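PDB 5MQO: Non-reducing end beta-L-arabinofuranosidase from Bacteroides thetaiotaomicron, which probably hydrolyses glycosidic bonds in plant pectin, as a family GH127 glycoside hydrolase of a gut bacterium. Local coordinates for residues L197-A200 against G201-H204. Numbering follows the deposited sequence.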
ATOM      1  N   LEU A 197       0.442 -10.570 -17.242  1.00 69.60           N
ATOM      2  CA  LEU A 197       0.958 -11.921 -17.413  1.00 69.41           C
ATOM      3  C   LEU A 197       2.402 -12.044 -16.915  1.00 66.38           C
ATOM      4  O   LEU A 197       2.741 -13.061 -16.325  1.00 65.95           O
ATOM      5  CB  LEU A 197       0.866 -12.382 -18.871  1.00 70.18           C
ATOM      6  CG  LEU A 197       1.314 -13.817 -19.167  1.00 71.65           C
ATOM      7  CD1 LEU A 197       0.327 -14.831 -18.625  1.00 72.82           C
ATOM      8  CD2 LEU A 197       1.481 -13.991 -20.657  1.00 71.99           C
ATOM      9  N   MET A 198       3.235 -11.031 -17.139  1.00 63.23           N
ATOM     10  CA  MET A 198       4.610 -11.091 -16.664  1.00 66.73           C
ATOM     11  C   MET A 198       4.659 -11.347 -15.150  1.00 65.76           C
ATOM     12  O   MET A 198       5.292 -12.284 -14.684  1.00 66.56           O
ATOM     13  CB  MET A 198       5.391  -9.818 -16.986  1.00 69.26           C
ATOM     14  CG  MET A 198       5.606  -9.518 -18.464  1.00 72.87           C
ATOM     15  SD  MET A 198       6.722  -8.098 -18.710  1.00 76.88           S
ATOM     16  CE  MET A 198       5.703  -6.752 -18.130  1.00 78.99           C
ATOM     17  N   MET A 199       3.978 -10.527 -14.377  1.00 66.38           N
ATOM     18  CA  MET A 199       4.072 -10.660 -12.940  1.00 67.82           C
ATOM     19  C   MET A 199       3.428 -11.945 -12.444  1.00 64.22           C
ATOM     20  O   MET A 199       3.924 -12.545 -11.485  1.00 62.12           O
ATOM     21  CB  MET A 199       3.512  -9.426 -12.207  1.00 72.44           C
ATOM     22  CG  MET A 199       4.577  -8.405 -11.816  1.00 75.62           C
ATOM     23  SD  MET A 199       5.886  -9.113 -10.783  1.00 82.04           S
ATOM     24  CE  MET A 199       6.112  -7.742  -9.645  1.00 90.39           C
ATOM     25  N   ALA A 200       2.364 -12.386 -13.113  1.00 60.00           N
ATOM     26  CA  ALA A 200       1.697 -13.637 -12.731  1.00 59.82           C
ATOM     27  C   ALA A 200       2.638 -14.828 -12.882  1.00 57.75           C
ATOM     28  O   ALA A 200       2.667 -15.735 -12.043  1.00 57.86           O
ATOM     29  CB  ALA A 200       0.424 -13.856 -13.543  1.00 58.96           C
ATOM     30  N   GLY A 201       3.411 -14.799 -13.948  1.00 55.29           N
ATOM     31  CA  GLY A 201       4.320 -15.873 -14.250  1.00 58.40           C
ATOM     32  C   GLY A 201       5.517 -15.903 -13.335  1.00 60.00           C
ATOM     33  O   GLY A 201       5.949 -16.994 -12.934  1.00 60.25           O
ATOM     34  N   ILE A 202       6.060 -14.717 -13.016  1.00 59.37           N
ATOM     35  CA  ILE A 202       7.214 -14.614 -12.109  1.00 59.69           C
ATOM     36  C   ILE A 202       6.809 -15.155 -10.724  1.00 60.62           C
ATOM     37  O   ILE A 202       7.472 -16.019 -10.150  1.00 59.90           O
ATOM     38  CB  ILE A 202       7.686 -13.156 -11.952  1.00 59.53           C
ATOM     39  CG1 ILE A 202       8.271 -12.624 -13.243  1.00 60.21           C
ATOM     40  CG2 ILE A 202       8.733 -12.995 -10.837  1.00 59.95           C
ATOM     41  CD1 ILE A 202       8.158 -11.111 -13.297  1.00 61.14           C
ATOM     42  N   VAL A 203       5.702 -14.624 -10.215  1.00 60.12           N
ATOM     43  CA  VAL A 203       5.170 -15.002  -8.917  1.00 59.97           C
ATOM     44  C   VAL A 203       4.836 -16.498  -8.873  1.00 59.34           C
ATOM     45  O   VAL A 203       5.104 -17.165  -7.871  1.00 56.12           O
ATOM     46  CB  VAL A 203       3.933 -14.151  -8.573  1.00 60.53           C
ATOM     47  CG1 VAL A 203       3.234 -14.662  -7.320  1.00 62.05           C
ATOM     48  CG2 VAL A 203       4.336 -12.688  -8.394  1.00 61.40           C
ATOM     49  N   HIS A 204       4.262 -17.018  -9.952  1.00 58.81           N
ATOM     50  CA  HIS A 204       3.965 -18.429  -9.991  1.00 62.54           C
ATOM     51  C   HIS A 204       5.244 -19.271  -9.920  1.00 60.66           C
ATOM     52  O   HIS A 204       5.303 -20.240  -9.171  1.00 57.87           O
ATOM     53  CB  HIS A 204       3.176 -18.799 -11.237  1.00 66.58           C
ATOM     54  CG  HIS A 204       2.905 -20.261 -11.339  1.00 67.91           C
ATOM     55  ND1 HIS A 204       3.682 -21.109 -12.101  1.00 70.58           N
ATOM     56  CD2 HIS A 204       1.985 -21.033 -10.723  1.00 68.09           C
ATOM     57  CE1 HIS A 204       3.232 -22.343 -11.967  1.00 71.60           C
ATOM     58  NE2 HIS A 204       2.201 -22.325 -11.139  1.00 71.70           N
TER
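L197, M198, M199 and A200 each offer a backbone carbonyl to the amide four residues on, so 197-200 and 201-204 form consecutive turns of one alpha-helix, 192-208, in the GH127 catalytic domain, consistent with the (alpha/alpha)6 barrel of its six-hairpin clan. The evidence is four i-to-i+4 bonds, at G201, I202, V203 and H204. The straightest joins V203 N to M199 O, 3.0 Å with an N-H...O angle of 167°. I202 N reaches M198 O at 3.0 Å, and H204 N reaches A200 O at 2.9 Å. G201 N adds a weak second bond to M198 O (3.2 Å).

Side-chain contact between the turns rests on M199 and I202, three residues apart, which meet at a slant. The bend at chi2 (-57°), together with chi1, sets the M199 sulfur near I202, with SD 3.9 Å from CD1 in an apolar contact. The same ethyl arm of I202 passes alongside a carbonyl, with CG1 3.3 Å from M198 O.

Helices 212-230 and 102-117 pack against helix 192-208: L197 touches L213 and A220 of the former, while V203 packs on E108 and S112 of the latter. With CG1 of V203 trans to the backbone N (chi1 171°), the other methyl, CG2, turns back toward the preceding turn and lies 3.1 Å from M199 O, the oxygen that also accepts the V203 N-H.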